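Local coordinates for hypothetical protein TT1465 (Thermus thermophilus, PDB 1WEK) that is of unknown function but adopts the Rossmann-like fold of the SLOG clan, with a parallel sheet flanked by helices, and assembles from six chains, at residues P53-G58 with V80-N85; F137-F142 with R170-G175. One frame throughout, in Å; residues are numbered along the deposited sequence.

Contact 1 of 2, residues P53-G58 with V80-N85; sequences PAYEAG and VMEAVN
Two successive crossover helices of a Rossmann-like sheet meet here, with Ala83 of one set against Tyr55 of the other. The axes of 53-58 and 80-85 run nearly parallel, 23° apart, and come within 7.8 Å. The ring of Tyr55 provides the clearest geometry: the CB of Ala83 stands 3.3 Å from its centroid, almost on the ring normal, which makes this a CH-pi contact over the centre of the face. All six ring carbons are about equally far from that methyl, as a centred approach requires. With CG anti to the backbone N (chi1 -175°), the ring of Tyr55 is carried from its own helix toward the other one. The same methyl also presses on the backbone, 3.2 Å from Tyr55 O. Beyond the ring, Tyr55 OH lies near the CG of Glu82 and takes part in a weak hydrogen bond with Arg86 NH1. At the start of 53-58, the Ala54 CB meets Val80 CG2 at 3.7 Å, methyl to methyl. One turn further on, Gly58 has no side chain, and its CA comes to 4.8 Å from the CA of Val84. Its carbonyl oxygen receives a CA-H...O contact from Val84 CA at 3.5 Å, with an angle of 148° at the hydrogen. No conventional hydrogen bond links the segments, so the interface rests on small residues, one ring face and close backbones. This is the side-by-side packing of consecutive beta-alpha-beta crossover helices over one face of a parallel sheet.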
loop_
_atom_site.group_PDB
_atom_site.type_symbol
_atom_site.label_atom_id
_atom_site.label_comp_id
_atom_site.label_asym_id
_atom_site.label_seq_id
_atom_site.Cartn_x
_atom_site.Cartn_y
_atom_site.Cartn_z
ATOM N N PRO A 53 -44.981 -11.311 -11.731
ATOM C CA PRO A 53 -45.204 -11.562 -10.302
ATOM C C PRO A 53 -43.983 -11.257 -9.423
ATOM O O PRO A 53 -44.112 -10.692 -8.335
ATOM C CB PRO A 53 -45.570 -13.043 -10.270
ATOM C CG PRO A 53 -46.200 -13.253 -11.570
ATOM C CD PRO A 53 -45.308 -12.512 -12.513
ATOM N N ALA A 54 -42.801 -11.641 -9.894
ATOM C CA ALA A 54 -41.574 -11.404 -9.142
ATOM C C ALA A 54 -41.300 -9.917 -8.999
ATOM O O ALA A 54 -40.799 -9.467 -7.973
ATOM C CB ALA A 54 -40.414 -12.077 -9.826
ATOM N N TYR A 55 -41.646 -9.147 -10.025
ATOM C CA TYR A 55 -41.409 -7.714 -10.004
ATOM C C TYR A 55 -42.345 -7.029 -9.020
ATOM O O TYR A 55 -41.915 -6.240 -8.182
ATOM C CB TYR A 55 -41.631 -7.134 -11.396
ATOM C CG TYR A 55 -41.280 -5.668 -11.501
ATOM C CD1 TYR A 55 -40.053 -5.267 -12.022
ATOM C CD2 TYR A 55 -42.175 -4.681 -11.081
ATOM C CE1 TYR A 55 -39.720 -3.921 -12.132
ATOM C CE2 TYR A 55 -41.854 -3.329 -11.183
ATOM C CZ TYR A 55 -40.623 -2.960 -11.711
ATOM O OH TYR A 55 -40.287 -1.633 -11.813
ATOM N N GLU A 56 -43.631 -7.336 -9.119
ATOM C CA GLU A 56 -44.604 -6.724 -8.232
ATOM C C GLU A 56 -44.258 -7.063 -6.787
ATOM O O GLU A 56 -44.225 -6.184 -5.922
ATOM C CB GLU A 56 -46.024 -7.197 -8.575
ATOM C CG GLU A 56 -46.447 -6.863 -10.011
ATOM C CD GLU A 56 -46.033 -5.452 -10.439
ATOM O OE1 GLU A 56 -46.441 -4.466 -9.775
ATOM O OE2 GLU A 56 -45.296 -5.329 -11.446
ATOM N N ALA A 57 -43.980 -8.336 -6.534
ATOM C CA ALA A 57 -43.629 -8.777 -5.189
ATOM C C ALA A 57 -42.401 -8.003 -4.719
ATOM O O ALA A 57 -42.329 -7.571 -3.567
ATOM C CB ALA A 57 -43.344 -10.271 -5.189
ATOM N N GLY A 58 -41.445 -7.830 -5.624
ATOM C CA GLY A 58 -40.228 -7.112 -5.294
ATOM C C GLY A 58 -40.549 -5.669 -4.944
ATOM O O GLY A 58 -39.967 -5.100 -4.001
ATOM N N VAL A 80 -36.290 -7.531 -10.956
ATOM C CA VAL A 80 -36.642 -7.505 -9.555
ATOM C C VAL A 80 -35.776 -6.561 -8.737
ATOM O O VAL A 80 -36.228 -6.014 -7.727
ATOM C CB VAL A 80 -36.571 -8.909 -8.933
ATOM C CG1 VAL A 80 -37.027 -8.847 -7.476
ATOM C CG2 VAL A 80 -37.457 -9.861 -9.706
HETATM N N MSE A 81 -34.530 -6.369 -9.153
HETATM C CA MSE A 81 -33.673 -5.481 -8.395
HETATM C C MSE A 81 -34.255 -4.085 -8.548
HETATM O O MSE A 81 -34.446 -3.374 -7.565
HETATM C CB MSE A 81 -32.228 -5.554 -8.900
HETATM C CG MSE A 81 -31.575 -6.926 -8.673
HETATM SE SE MSE A 81 -29.849 -7.108 -9.576
HETATM C CE MSE A 81 -30.520 -7.611 -11.324
ATOM N N GLU A 82 -34.576 -3.711 -9.780
ATOM C CA GLU A 82 -35.155 -2.408 -10.030
ATOM C C GLU A 82 -36.413 -2.222 -9.179
ATOM O O GLU A 82 -36.529 -1.246 -8.442
ATOM C CB GLU A 82 -35.488 -2.256 -11.511
ATOM C CG GLU A 82 -36.171 -0.945 -11.853
ATOM C CD GLU A 82 -36.007 -0.575 -13.315
ATOM O OE1 GLU A 82 -36.327 0.573 -13.671
ATOM O OE2 GLU A 82 -35.556 -1.429 -14.110
ATOM N N ALA A 83 -37.345 -3.172 -9.263
ATOM C CA ALA A 83 -38.574 -3.080 -8.487
ATOM C C ALA A 83 -38.277 -2.903 -6.999
ATOM O O ALA A 83 -38.920 -2.090 -6.328
ATOM C CB ALA A 83 -39.433 -4.317 -8.702
ATOM N N VAL A 84 -37.314 -3.668 -6.478
ATOM C CA VAL A 84 -36.974 -3.557 -5.063
ATOM C C VAL A 84 -36.407 -2.180 -4.717
ATOM O O VAL A 84 -36.759 -1.621 -3.689
ATOM C CB VAL A 84 -35.946 -4.618 -4.623
ATOM C CG1 VAL A 84 -35.542 -4.359 -3.161
ATOM C CG2 VAL A 84 -36.530 -6.020 -4.784
ATOM N N ASN A 85 -35.519 -1.648 -5.557
ATOM C CA ASN A 85 -34.947 -0.314 -5.324
ATOM C C ASN A 85 -36.052 0.741 -5.442
ATOM O O ASN A 85 -36.094 1.717 -4.681
ATOM C CB ASN A 85 -33.872 0.017 -6.357
ATOM C CG ASN A 85 -32.564 -0.708 -6.115
ATOM O OD1 ASN A 85 -32.091 -1.446 -6.973
ATOM N ND2 ASN A 85 -31.959 -0.479 -4.956
#

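Contact 2 of 2, residues F137-F142 with R170-G175; sequences FLPGGF and RGYWEG. With PO4 (phosphate ion), chain G.
Pro139 lies over one face of the Tyr172 ring, its CB 3.3 Å from the centroid and above the ring centre, a CH-pi contact. Pro139 CG extends the overlap toward the root of the ring, 3.6 Å from Tyr172 CG. The ring reaches this place because its CG is anti to the backbone N (chi1 -167°), which sends the phenol from the first turn of the helix toward the loop. Its tip then ties to the main chain: Tyr172 OH donates to Gly140 O at 2.7 Å. The C=O...donor angle is 132° and the donor is tilted 34° from the carbonyl plane. The CH-pi contact and the hydrogen bond together restrain the ring at its face and at its tip. Trp173 turns the edge of its indole to Leu138 O, 3.4 Å from CZ2, while Phe137 CB sits above the ring plane near the same rim, 3.9 Å from CZ2; Trp173 NE1 is hydrogen-bonded to Leu168 O. On the other flank of the loop, Gly141 N donates to O1 of a phosphate ion at 2.6 Å. Gly143 N and Thr144 OG1, at the start of helix 142-156 (N-cap Gly141), and Ala46 N, after strand 39-43, are also hydrogen-bonded to the ion. The sequence here matches the PGGxGT signature of LOG-like proteins. Tyr172 also meets Phe182 of a second subunit edge to face. The loop thus runs from strand 132-137 into helix 142-156, with helix 170-185 against it. Trp173 packs on Leu167 of adjacent strand 165-168 and on Thr144 and Leu148 of helix 142-156.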
loop_
_atom_site.group_PDB
_atom_site.type_symbol
_atom_site.label_atom_id
_atom_site.label_comp_id
_atom_site.label_asym_id
_atom_site.label_seq_id
_atom_site.Cartn_x
_atom_site.Cartn_y
_atom_site.Cartn_z
ATOM N N PHE A 137 -34.197 -13.606 -1.074
ATOM C CA PHE A 137 -34.014 -14.069 -2.448
ATOM C C PHE A 137 -35.345 -14.247 -3.186
ATOM O O PHE A 137 -36.157 -15.101 -2.832
ATOM C CB PHE A 137 -33.194 -15.362 -2.442
ATOM C CG PHE A 137 -31.800 -15.171 -1.891
ATOM C CD1 PHE A 137 -31.570 -15.198 -0.521
ATOM C CD2 PHE A 137 -30.748 -14.845 -2.733
ATOM C CE1 PHE A 137 -30.311 -14.891 0.008
ATOM C CE2 PHE A 137 -29.474 -14.533 -2.213
ATOM C CZ PHE A 137 -29.262 -14.554 -0.833
ATOM N N LEU A 138 -35.572 -13.411 -4.202
ATOM C CA LEU A 138 -36.798 -13.501 -4.994
ATOM C C LEU A 138 -36.497 -14.327 -6.245
ATOM O O LEU A 138 -35.331 -14.584 -6.549
ATOM C CB LEU A 138 -37.277 -12.089 -5.383
ATOM C CG LEU A 138 -37.833 -11.231 -4.241
ATOM C CD1 LEU A 138 -37.303 -9.795 -4.327
ATOM C CD2 LEU A 138 -39.348 -11.248 -4.303
ATOM N N PRO A 139 -37.536 -14.812 -6.954
ATOM C CA PRO A 139 -37.211 -15.591 -8.157
ATOM C C PRO A 139 -36.146 -14.853 -8.966
ATOM O O PRO A 139 -36.212 -13.618 -9.136
ATOM C CB PRO A 139 -38.546 -15.659 -8.885
ATOM C CG PRO A 139 -39.517 -15.829 -7.738
ATOM C CD PRO A 139 -38.984 -14.859 -6.671
ATOM N N GLY A 140 -35.159 -15.613 -9.426
ATOM C CA GLY A 140 -34.057 -15.083 -10.210
ATOM C C GLY A 140 -33.410 -16.226 -10.991
ATOM O O GLY A 140 -33.977 -17.328 -11.078
ATOM N N GLY A 141 -32.235 -15.965 -11.559
ATOM C CA GLY A 141 -31.529 -16.965 -12.345
ATOM C C GLY A 141 -30.152 -17.277 -11.792
ATOM O O GLY A 141 -30.006 -17.463 -10.590
ATOM N N PHE A 142 -29.137 -17.331 -12.652
ATOM C CA PHE A 142 -27.782 -17.665 -12.203
ATOM C C PHE A 142 -27.208 -16.705 -11.172
ATOM O O PHE A 142 -26.551 -17.128 -10.221
ATOM C CB PHE A 142 -26.819 -17.756 -13.399
ATOM C CG PHE A 142 -26.925 -19.048 -14.169
ATOM C CD1 PHE A 142 -26.205 -19.231 -15.348
ATOM C CD2 PHE A 142 -27.776 -20.067 -13.744
ATOM C CE1 PHE A 142 -26.339 -20.408 -16.104
ATOM C CE2 PHE A 142 -27.919 -21.243 -14.487
ATOM C CZ PHE A 142 -27.198 -21.411 -15.673
ATOM N N ARG A 170 -42.532 -19.910 -2.823
ATOM C CA ARG A 170 -42.332 -21.345 -2.608
ATOM C C ARG A 170 -42.250 -22.225 -3.844
ATOM O O ARG A 170 -41.315 -23.009 -3.986
ATOM C CB ARG A 170 -43.449 -21.895 -1.721
ATOM C CG ARG A 170 -43.558 -21.254 -0.349
ATOM C CD ARG A 170 -44.550 -22.039 0.502
ATOM N NE ARG A 170 -43.950 -22.469 1.758
ATOM C CZ ARG A 170 -43.968 -21.754 2.877
ATOM N NH1 ARG A 170 -44.571 -20.564 2.903
ATOM N NH2 ARG A 170 -43.364 -22.217 3.961
ATOM N N GLY A 171 -43.249 -22.112 -4.714
ATOM C CA GLY A 171 -43.290 -22.918 -5.919
ATOM C C GLY A 171 -42.107 -22.708 -6.842
ATOM O O GLY A 171 -41.728 -23.601 -7.598
ATOM N N TYR A 172 -41.510 -21.527 -6.779
ATOM C CA TYR A 172 -40.375 -21.222 -7.634
ATOM C C TYR A 172 -39.099 -21.930 -7.171
ATOM O O TYR A 172 -38.341 -22.459 -7.986
ATOM C CB TYR A 172 -40.139 -19.715 -7.669
ATOM C CG TYR A 172 -39.189 -19.278 -8.754
ATOM C CD1 TYR A 172 -39.658 -18.916 -10.010
ATOM C CD2 TYR A 172 -37.812 -19.234 -8.526
ATOM C CE1 TYR A 172 -38.781 -18.513 -11.013
ATOM C CE2 TYR A 172 -36.930 -18.837 -9.517
ATOM C CZ TYR A 172 -37.419 -18.472 -10.758
ATOM O OH TYR A 172 -36.550 -18.033 -11.729
ATOM N N TRP A 173 -38.869 -21.948 -5.863
ATOM C CA TRP A 173 -37.678 -22.571 -5.292
ATOM C C TRP A 173 -37.788 -24.069 -5.032
ATOM O O TRP A 173 -36.786 -24.740 -4.749
ATOM C CB TRP A 173 -37.340 -21.872 -3.981
ATOM C CG TRP A 173 -37.033 -20.449 -4.172
ATOM C CD1 TRP A 173 -37.891 -19.391 -4.048
ATOM C CD2 TRP A 173 -35.779 -19.906 -4.587
ATOM N NE1 TRP A 173 -37.245 -18.221 -4.360
ATOM C CE2 TRP A 173 -35.947 -18.507 -4.697
ATOM C CE3 TRP A 173 -34.528 -20.467 -4.883
ATOM C CZ2 TRP A 173 -34.910 -17.661 -5.089
ATOM C CZ3 TRP A 173 -33.500 -19.630 -5.271
ATOM C CH2 TRP A 173 -33.696 -18.237 -5.371
ATOM N N GLU A 174 -39.010 -24.584 -5.123
ATOM C CA GLU A 174 -39.305 -25.984 -4.864
ATOM C C GLU A 174 -38.261 -26.950 -5.391
ATOM O O GLU A 174 -37.747 -27.768 -4.637
ATOM C CB GLU A 174 -40.678 -26.350 -5.434
ATOM C CG GLU A 174 -41.245 -27.644 -4.875
ATOM C CD GLU A 174 -41.187 -27.685 -3.349
ATOM O OE1 GLU A 174 -41.366 -26.618 -2.707
ATOM O OE2 GLU A 174 -40.976 -28.783 -2.789
ATOM N N GLY A 175 -37.954 -26.863 -6.679
ATOM C CA GLY A 175 -36.954 -27.754 -7.242
ATOM C C GLY A 175 -35.613 -27.680 -6.520
ATOM O O GLY A 175 -35.041 -28.710 -6.172
HETATM P P PO4 G . -29.974 -13.131 -12.297
HETATM O O1 PO4 G . -30.615 -13.917 -11.207
HETATM O O2 PO4 G . -31.022 -12.497 -13.140
HETATM O O3 PO4 G . -29.144 -14.038 -13.132
HETATM O O4 PO4 G . -29.115 -12.072 -11.705
#

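In the fold
After the N-terminal helices and strand 39-43, the chain enters helix 53-68, passes through strand 71-74 and turns into helix 79-90, where contact 1 closes its loop. The chain then adds strands 95-100 and 114-118 at one edge of the sheet before returning through helix 121-130 to strand 132-137. Contact 2 opens at the end of that strand and closes after helix 142-156 and strand 165-168, on helix 170-185. The two contacts are therefore in series, neither nested nor crossed. Their centres lie about 14 Å apart, and Leu138 joins them by packing on Val80 and Val84, linking the two halves of the sheet.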